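Side-chain contacts in DnaJ homolog dnj-2 (Caenorhabditis elegans, PDB 2QSA), which probably acts as a membrane-anchored Hsp40 co-chaperone whose J domain, the part crystallised, would stimulate the ATPase of an Hsp70 partner: residues A[89-92]-A[93-97]; A[76-79]-A[80-84]; A[27-30]-A[31-34]. All coordinates share one frame; numbering follows the deposited sequence. Where two conformers were deposited one is given.

Interaction 1: A[89-92]-A[93-97]; sequences DQRF and YNYYQ
Arg-91 lays its guanidinium flat on the ring of Tyr-95, one turn further along helix 91-101. The two planes are tilted by 27°, and Arg-91 CZ stands 4.0 Å from the Tyr-95 ring centroid, displaced toward the rim but still over the face, which makes this a cation-pi stack. The arginine reaches it as an extended chain with CG anti to the backbone N (chi1 -173°), and on the way its CG packs 3.6 Å from Tyr-95 CE1. Tyr-95 takes a different staggered position, CG anti to the carbonyl carbon (chi1 -84°), which turns its ring back along the helix toward the arginine.

Below this pair the first turn is closed by straight backbone bonds, Asn-94 N to Gln-90 O (3.0 Å) and Tyr-95 N to Arg-91 O (2.9 Å), with Gln-90 as N-cap. The tight side belongs to buried Asn-94, wedged against Tyr-83 and Tyr-84 of helix 75-86; its ND2 donates to His-87 O, tying the helix start to the preceding connection. Tyr-93 also meets the ring of Tyr-83. The solvent side is looser: Phe-92 and Tyr-96 are exposed and graze obliquely, with Phe-92 CE2 4.1 Å from Tyr-96 CB.

Replacing Tyr-95 by an alanine would probably leave the Arg-91 guanidinium without its aromatic platform and free to swing, and would remove the weak hydrogen bond to Glu-9. The chemistry implies that a surface charge here is held by a pi face, with Arg-91 still able to meet solvent.

Interaction 2: A[76-79]-A[80-84]; sequences EAKT and NYDYY
Lys-78 runs alongside Asp-82 one turn later and crosses it obliquely, its ammonium reaching OD2 in a classic i to i+4 salt bridge along helix 75-86, the helix that follows the long helix 52-73 in this J domain. The lysine leaves the backbone with CG anti to N (chi1 -177°) and stays extended until its last torsion, where a bend (chi4 -64°) swings NZ back toward the acid. On the way its CG passes 3.8 Å from Asp-82 OD2. Beneath the pair, Asp-82 N donates to Lys-78 O (2.8 Å), the backbone bond of the same turn.

The rest of this helix faces several neighbours. Buried Tyr-81 sends its OH to Cys-17 N, and it packs on Leu-72 of helix 52-73, while the Tyr-83 ring stacks on His-87. On another side of the helix, Glu-76 pairs with Arg-100 of helix 91-101, and Asn-80 tucks its CG 3.4 Å from Glu-76 O.

The acid itself is gripped at both oxygens: Tyr-18 OH bonds to Asp-82 OD1, and Asp-82 OD2 takes Lys-78 NZ on its syn lone pair, at 2.9 Å.

Interaction 3: A[27-30]-A[31-34]; sequences EFDK and QKLA
The Phe-28 ring is met at its edge by Leu-33, whose CD2 lies 3.9 Å from Phe-28 CE1 and close to the ring plane. Over one face of the same ring comes the ammonium end of Lys-78 from helix 75-86, a cation-pi contact. A second flat group, the Asp-29 carboxylate, has the aliphatic chain of Lys-32 passing across it at about a right angle, with CG and CE on the same side of its plane; Lys-32 CE approaches Asp-29 OD2 to 3.3 Å.

Asp-29 is the N-cap of helix 30-43. Its CG sits between the backbone N and the carbonyl carbon (chi1 66°), the crowded position, and this turns OD1 back over the first turn to accept from Lys-32 N at 2.8 Å, in a nearly straight bond (173°). A carboxylate here would probably interact favourably with the positive end of the helix dipole. In J domains this second helix generally carries a basic surface that meets Hsp70, and the loop after it holds the HPD motif; the contact described here organises its opposite, N-terminal end.

Lys-32 stretches back along the preceding loop, extended throughout, until NZ donates to Glu-27 O (2.9 Å) in the carbonyl plane. The side chain thus links the first turn to the loop, with NZ 4.3 Å from Asp-29 OD2, beyond a salt bridge. Lys-30 turns elsewhere, its NZ pairing with Asp-75. Leu-33 N donates to Asp-29 O, and the buried leucine packs among Leu-21, Val-23, Tyr-69 and Leu-72.

All three are surface contacts, each with one buried residue among those that touch: Asn-94 in interaction 1, Tyr-81 in interaction 2 and Leu-33 in interaction 3. Interactions 1 and 2 lie on successive helices, 91-101 and 75-86, and meet where Tyr-93 CE2 comes within 3.4 Å of Tyr-83 CE2. Interaction 2 also touches interaction 3, through Lys-78 and Phe-28, so it bridges the other two, whose nearest atoms are about 17 Å apart. The chemistry changes with place: a stacked arginine near the start of the helix in 89-97, an ion pair in mid-helix in 76-84, and a capping carboxylate at a loop-to-helix junction in 27-34.

Interaction 1: A[89-92]-A[93-97]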
loop_
_atom_site.group_PDB
_atom_site.type_symbol
_atom_site.label_atom_id
_atom_site.label_comp_id
_atom_site.label_asym_id
_atom_site.label_seq_id
_atom_site.Cartn_x
_atom_site.Cartn_y
_atom_site.Cartn_z
ATOM N N ASP A 89 -1.675 13.745 -12.889
ATOM C CA ASP A 89 -1.340 15.157 -13.092
ATOM C C ASP A 89 -2.004 16.099 -12.088
ATOM O O ASP A 89 -1.601 17.269 -11.980
ATOM C CB ASP A 89 -1.676 15.600 -14.518
ATOM C CG ASP A 89 -0.664 15.118 -15.548
ATOM O OD1 ASP A 89 0.418 14.586 -15.185
ATOM O OD2 ASP A 89 -0.956 15.309 -16.743
ATOM N N GLN A 90 -2.984 15.616 -11.324
ATOM C CA GLN A 90 -3.650 16.487 -10.359
ATOM C C GLN A 90 -2.882 16.476 -9.033
ATOM O O GLN A 90 -3.371 16.029 -8.011
ATOM C CB GLN A 90 -5.118 16.120 -10.227
ATOM C CG GLN A 90 -5.844 16.221 -11.611
ATOM C CD GLN A 90 -7.333 15.954 -11.533
ATOM O OE1 GLN A 90 -7.948 16.029 -10.468
ATOM N NE2 GLN A 90 -7.928 15.653 -12.682
ATOM N N ARG A 91 -1.660 17.004 -9.084
ATOM C CA ARG A 91 -0.726 16.848 -7.952
ATOM C C ARG A 91 -1.254 17.433 -6.653
ATOM O O ARG A 91 -1.262 16.755 -5.604
ATOM C CB ARG A 91 0.615 17.507 -8.260
ATOM C CG ARG A 91 1.663 17.223 -7.173
ATOM C CD ARG A 91 2.940 18.085 -7.351
ATOM N NE ARG A 91 4.065 17.654 -6.505
ATOM C CZ ARG A 91 4.373 18.158 -5.302
ATOM N NH1 ARG A 91 3.637 19.117 -4.741
ATOM N NH2 ARG A 91 5.442 17.695 -4.655
ATOM N N PHE A 92 -1.655 18.705 -6.693
ATOM C CA PHE A 92 -2.064 19.332 -5.445
ATOM C C PHE A 92 -3.283 18.612 -4.845
ATOM O O PHE A 92 -3.301 18.299 -3.659
ATOM C CB PHE A 92 -2.312 20.834 -5.624
ATOM C CG PHE A 92 -2.404 21.541 -4.314
ATOM C CD1 PHE A 92 -1.340 22.342 -3.862
ATOM C CD2 PHE A 92 -3.542 21.386 -3.509
ATOM C CE1 PHE A 92 -1.436 23.004 -2.625
ATOM C CE2 PHE A 92 -3.633 22.044 -2.248
ATOM C CZ PHE A 92 -2.543 22.834 -1.826
ATOM N N TYR A 93 -4.278 18.327 -5.675
ATOM C CA TYR A 93 -5.468 17.648 -5.198
ATOM C C TYR A 93 -5.077 16.283 -4.549
ATOM O O TYR A 93 -5.521 15.941 -3.459
ATOM C CB TYR A 93 -6.402 17.438 -6.399
ATOM C CG TYR A 93 -7.680 16.720 -6.013
ATOM C CD1 TYR A 93 -8.711 17.389 -5.354
ATOM C CD2 TYR A 93 -7.813 15.345 -6.249
ATOM C CE1 TYR A 93 -9.878 16.690 -4.986
ATOM C CE2 TYR A 93 -8.956 14.647 -5.864
ATOM C CZ TYR A 93 -9.969 15.308 -5.246
ATOM O OH TYR A 93 -11.068 14.541 -4.869
ATOM N N ASN A 94 -4.247 15.508 -5.220
ATOM C CA ASN A 94 -3.880 14.178 -4.692
ATOM C C ASN A 94 -3.103 14.264 -3.389
ATOM O O ASN A 94 -3.374 13.524 -2.418
ATOM C CB ASN A 94 -3.065 13.410 -5.730
ATOM C CG ASN A 94 -3.903 13.020 -6.945
ATOM O OD1 ASN A 94 -5.097 12.775 -6.810
ATOM N ND2 ASN A 94 -3.257 12.918 -8.118
ATOM N N TYR A 95 -2.167 15.202 -3.326
ATOM C CA TYR A 95 -1.462 15.418 -2.069
ATOM C C TYR A 95 -2.405 15.871 -0.961
ATOM O O TYR A 95 -2.316 15.378 0.170
ATOM C CB TYR A 95 -0.364 16.467 -2.250
ATOM C CG TYR A 95 0.957 15.941 -2.794
ATOM C CD1 TYR A 95 1.039 15.346 -4.052
ATOM C CD2 TYR A 95 2.133 16.100 -2.061
ATOM C CE1 TYR A 95 2.277 14.882 -4.556
ATOM C CE2 TYR A 95 3.375 15.646 -2.564
ATOM C CZ TYR A 95 3.422 15.055 -3.822
ATOM O OH TYR A 95 4.629 14.591 -4.342
ATOM N N TYR A 96 -3.270 16.844 -1.269
ATOM C CA TYR A 96 -4.241 17.352 -0.305
ATOM C C TYR A 96 -5.134 16.205 0.242
ATOM O O TYR A 96 -5.324 16.063 1.471
ATOM C CB TYR A 96 -5.116 18.418 -0.996
ATOM C CG TYR A 96 -6.220 18.940 -0.113
ATOM C CD1 TYR A 96 -5.951 19.860 0.894
ATOM C CD2 TYR A 96 -7.510 18.469 -0.250
ATOM C CE1 TYR A 96 -6.939 20.326 1.731
ATOM C CE2 TYR A 96 -8.526 18.911 0.616
ATOM C CZ TYR A 96 -8.219 19.840 1.597
ATOM O OH TYR A 96 -9.196 20.297 2.457
ATOM N N GLN A 97 -5.677 15.380 -0.656
ATOM C CA GLN A 97 -6.574 14.301 -0.202
ATOM C C GLN A 97 -5.825 13.303 0.682
ATOM O O GLN A 97 -6.380 12.825 1.663
ATOM C CB GLN A 97 -7.218 13.548 -1.359
ATOM C CG GLN A 97 -8.118 14.422 -2.305
ATOM C CD GLN A 97 -9.213 15.195 -1.588
ATOM O OE1 GLN A 97 -9.780 14.745 -0.589
ATOM N NE2 GLN A 97 -9.525 16.377 -2.119
#

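Interaction 2: A[76-79]-A[80-84]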
loop_
_atom_site.group_PDB
_atom_site.type_symbol
_atom_site.label_atom_id
_atom_site.label_comp_id
_atom_site.label_asym_id
_atom_site.label_seq_id
_atom_site.Cartn_x
_atom_site.Cartn_y
_atom_site.Cartn_z
ATOM N N GLU A 76 -12.670 5.363 1.965
ATOM C CA GLU A 76 -12.322 6.731 1.591
ATOM C C GLU A 76 -10.898 6.814 1.040
ATOM O O GLU A 76 -10.674 7.435 -0.013
ATOM C CB GLU A 76 -12.478 7.687 2.777
ATOM C CG GLU A 76 -12.245 9.146 2.447
ATOM C CD GLU A 76 -12.748 10.084 3.525
ATOM O OE1 GLU A 76 -12.977 9.642 4.680
ATOM O OE2 GLU A 76 -12.928 11.267 3.202
ATOM N N ALA A 77 -9.958 6.157 1.719
ATOM C CA ALA A 77 -8.539 6.131 1.287
ATOM C C ALA A 77 -8.492 5.480 -0.100
ATOM O O ALA A 77 -7.779 5.969 -0.982
ATOM C CB ALA A 77 -7.676 5.348 2.289
ATOM N N LYS A 78 -9.254 4.385 -0.281
ATOM C CA LYS A 78 -9.194 3.638 -1.552
ATOM C C LYS A 78 -9.764 4.521 -2.669
ATOM O O LYS A 78 -9.218 4.544 -3.765
ATOM C CB LYS A 78 -9.972 2.302 -1.470
ATOM C CG LYS A 78 -9.853 1.502 -2.739
ATOM C CD LYS A 78 -10.591 0.184 -2.610
ATOM C CE LYS A 78 -10.420 -0.657 -3.902
ATOM N NZ LYS A 78 -11.061 0.026 -5.098
ATOM N N THR A 79 -10.851 5.235 -2.388
ATOM C CA THR A 79 -11.439 6.116 -3.416
ATOM C C THR A 79 -10.397 7.194 -3.800
ATOM O O THR A 79 -10.147 7.449 -4.986
ATOM C CB THR A 79 -12.741 6.745 -2.865
ATOM O OG1 THR A 79 -13.715 5.706 -2.692
ATOM C CG2 THR A 79 -13.263 7.814 -3.836
ATOM N N ASN A 80 -9.732 7.766 -2.788
ATOM C CA ASN A 80 -8.650 8.743 -3.033
ATOM C C ASN A 80 -7.498 8.120 -3.830
ATOM O O ASN A 80 -6.962 8.723 -4.779
ATOM C CB ASN A 80 -8.101 9.272 -1.702
ATOM C CG ASN A 80 -9.090 10.234 -1.003
ATOM O OD1 ASN A 80 -10.051 10.666 -1.608
ATOM N ND2 ASN A 80 -8.840 10.556 0.255
ATOM N N TYR A 81 -7.132 6.903 -3.443
ATOM C CA TYR A 81 -6.026 6.199 -4.107
ATOM C C TYR A 81 -6.306 5.935 -5.587
ATOM O O TYR A 81 -5.470 6.254 -6.478
ATOM C CB TYR A 81 -5.758 4.858 -3.406
ATOM C CG TYR A 81 -4.440 4.254 -3.914
ATOM C CD1 TYR A 81 -3.225 4.975 -3.799
ATOM C CD2 TYR A 81 -4.403 2.982 -4.529
ATOM C CE1 TYR A 81 -2.022 4.473 -4.273
ATOM C CE2 TYR A 81 -3.210 2.461 -5.021
ATOM C CZ TYR A 81 -2.011 3.186 -4.889
ATOM O OH TYR A 81 -0.831 2.684 -5.326
ATOM N N ASP A 82 -7.504 5.412 -5.848
ATOM C CA ASP A 82 -7.911 5.161 -7.223
ATOM C C ASP A 82 -7.929 6.450 -8.073
ATOM O O ASP A 82 -7.520 6.450 -9.246
ATOM C CB ASP A 82 -9.275 4.472 -7.218
ATOM C CG ASP A 82 -9.198 3.030 -6.745
ATOM O OD1 ASP A 82 -8.091 2.439 -6.684
ATOM O OD2 ASP A 82 -10.275 2.466 -6.406
ATOM N N TYR A 83 -8.382 7.544 -7.480
ATOM C CA TYR A 83 -8.373 8.842 -8.160
ATOM C C TYR A 83 -6.926 9.275 -8.506
ATOM O O TYR A 83 -6.624 9.697 -9.625
ATOM C CB TYR A 83 -9.058 9.889 -7.292
ATOM C CG TYR A 83 -9.303 11.156 -8.074
ATOM C CD1 TYR A 83 -10.524 11.376 -8.693
ATOM C CD2 TYR A 83 -8.304 12.095 -8.210
ATOM C CE1 TYR A 83 -10.745 12.534 -9.412
ATOM C CE2 TYR A 83 -8.502 13.272 -8.915
ATOM C CZ TYR A 83 -9.730 13.473 -9.533
ATOM O OH TYR A 83 -9.948 14.636 -10.242
ATOM N N TYR A 84 -6.042 9.144 -7.529
ATOM C CA TYR A 84 -4.600 9.388 -7.743
ATOM C C TYR A 84 -3.988 8.541 -8.863
ATOM O O TYR A 84 -3.255 9.060 -9.708
ATOM C CB TYR A 84 -3.928 9.061 -6.414
ATOM C CG TYR A 84 -2.429 8.887 -6.410
ATOM C CD1 TYR A 84 -1.580 10.004 -6.576
ATOM C CD2 TYR A 84 -1.841 7.624 -6.104
ATOM C CE1 TYR A 84 -0.170 9.863 -6.499
ATOM C CE2 TYR A 84 -0.435 7.476 -6.033
ATOM C CZ TYR A 84 0.389 8.578 -6.195
ATOM O OH TYR A 84 1.743 8.417 -6.078
#

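Interaction 3: A[27-30]-A[31-34]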
loop_
_atom_site.group_PDB
_atom_site.type_symbol
_atom_site.label_atom_id
_atom_site.label_comp_id
_atom_site.label_asym_id
_atom_site.label_seq_id
_atom_site.Cartn_x
_atom_site.Cartn_y
_atom_site.Cartn_z
ATOM N N GLU A 27 -10.736 -6.794 -9.943
ATOM C CA GLU A 27 -11.441 -7.918 -9.306
ATOM C C GLU A 27 -11.338 -7.813 -7.782
ATOM O O GLU A 27 -11.288 -8.813 -7.045
ATOM C CB GLU A 27 -10.930 -9.271 -9.825
ATOM C CG GLU A 27 -10.983 -9.436 -11.359
ATOM C CD GLU A 27 -12.400 -9.611 -11.936
ATOM O OE1 GLU A 27 -13.326 -10.002 -11.200
ATOM O OE2 GLU A 27 -12.588 -9.376 -13.152
ATOM N N PHE A 28 -11.337 -6.577 -7.306
ATOM C CA PHE A 28 -11.169 -6.280 -5.884
ATOM C C PHE A 28 -12.378 -6.651 -5.036
ATOM O O PHE A 28 -13.529 -6.445 -5.443
ATOM C CB PHE A 28 -10.944 -4.773 -5.753
ATOM C CG PHE A 28 -10.862 -4.297 -4.333
ATOM C CD1 PHE A 28 -9.643 -4.267 -3.661
ATOM C CD2 PHE A 28 -12.026 -3.951 -3.635
ATOM C CE1 PHE A 28 -9.563 -3.819 -2.345
ATOM C CE2 PHE A 28 -11.957 -3.499 -2.314
ATOM C CZ PHE A 28 -10.727 -3.453 -1.663
ATOM N N ASP A 29 -12.125 -7.223 -3.865
ATOM C CA ASP A 29 -13.078 -7.127 -2.753
ATOM C C ASP A 29 -12.343 -7.260 -1.428
ATOM O O ASP A 29 -11.167 -7.673 -1.386
ATOM C CB ASP A 29 -14.249 -8.124 -2.844
ATOM C CG ASP A 29 -13.809 -9.596 -2.695
ATOM O OD1 ASP A 29 -13.162 -9.965 -1.705
ATOM O OD2 ASP A 29 -14.181 -10.424 -3.555
ATOM N N LYS A 30 -13.023 -6.879 -0.359
ATOM C CA LYS A 30 -12.353 -6.730 0.935
ATOM C C LYS A 30 -11.966 -8.084 1.539
ATOM O O LYS A 30 -11.040 -8.187 2.367
ATOM C CB LYS A 30 -13.239 -5.939 1.888
ATOM C CG LYS A 30 -13.327 -4.480 1.477
ATOM C CD LYS A 30 -14.031 -3.674 2.546
ATOM C CE LYS A 30 -14.556 -2.414 1.981
ATOM N NZ LYS A 30 -15.509 -1.847 2.967
ATOM N N GLN A 31 -12.728 -9.122 1.179
ATOM C CA GLN A 31 -12.397 -10.444 1.647
ATOM C C GLN A 31 -11.042 -10.898 1.073
ATOM O O GLN A 31 -10.148 -11.325 1.831
ATOM C CB GLN A 31 -13.556 -11.374 1.296
ATOM C CG GLN A 31 -13.644 -12.643 1.999
ATOM C CD GLN A 31 -14.959 -13.356 1.590
ATOM O OE1 GLN A 31 -16.057 -13.159 2.199
ATOM N NE2 GLN A 31 -14.844 -14.194 0.589
ATOM N N LYS A 32 -10.879 -10.786 -0.254
ATOM C CA LYS A 32 -9.642 -11.146 -0.915
ATOM C C LYS A 32 -8.489 -10.293 -0.401
ATOM O O LYS A 32 -7.364 -10.783 -0.268
ATOM C CB LYS A 32 -9.737 -10.919 -2.435
ATOM C CG LYS A 32 -10.766 -11.778 -3.125
ATOM C CD LYS A 32 -10.718 -11.444 -4.609
ATOM C CE LYS A 32 -11.905 -11.942 -5.360
ATOM N NZ LYS A 32 -11.599 -11.666 -6.794
ATOM N N LEU A 33 -8.772 -8.998 -0.202
ATOM C CA LEU A 33 -7.742 -8.038 0.257
ATOM C C LEU A 33 -7.237 -8.470 1.637
ATOM O O LEU A 33 -6.020 -8.497 1.873
ATOM C CB LEU A 33 -8.332 -6.625 0.330
ATOM C CG LEU A 33 -7.301 -5.573 0.785
ATOM C CD1 LEU A 33 -6.268 -5.307 -0.353
ATOM C CD2 LEU A 33 -8.019 -4.298 1.161
ATOM N N ALA A 34 -8.160 -8.824 2.532
ATOM C CA ALA A 34 -7.741 -9.180 3.902
ATOM C C ALA A 34 -6.897 -10.481 3.862
ATOM O O ALA A 34 -5.881 -10.624 4.559
ATOM C CB ALA A 34 -8.957 -9.358 4.824
#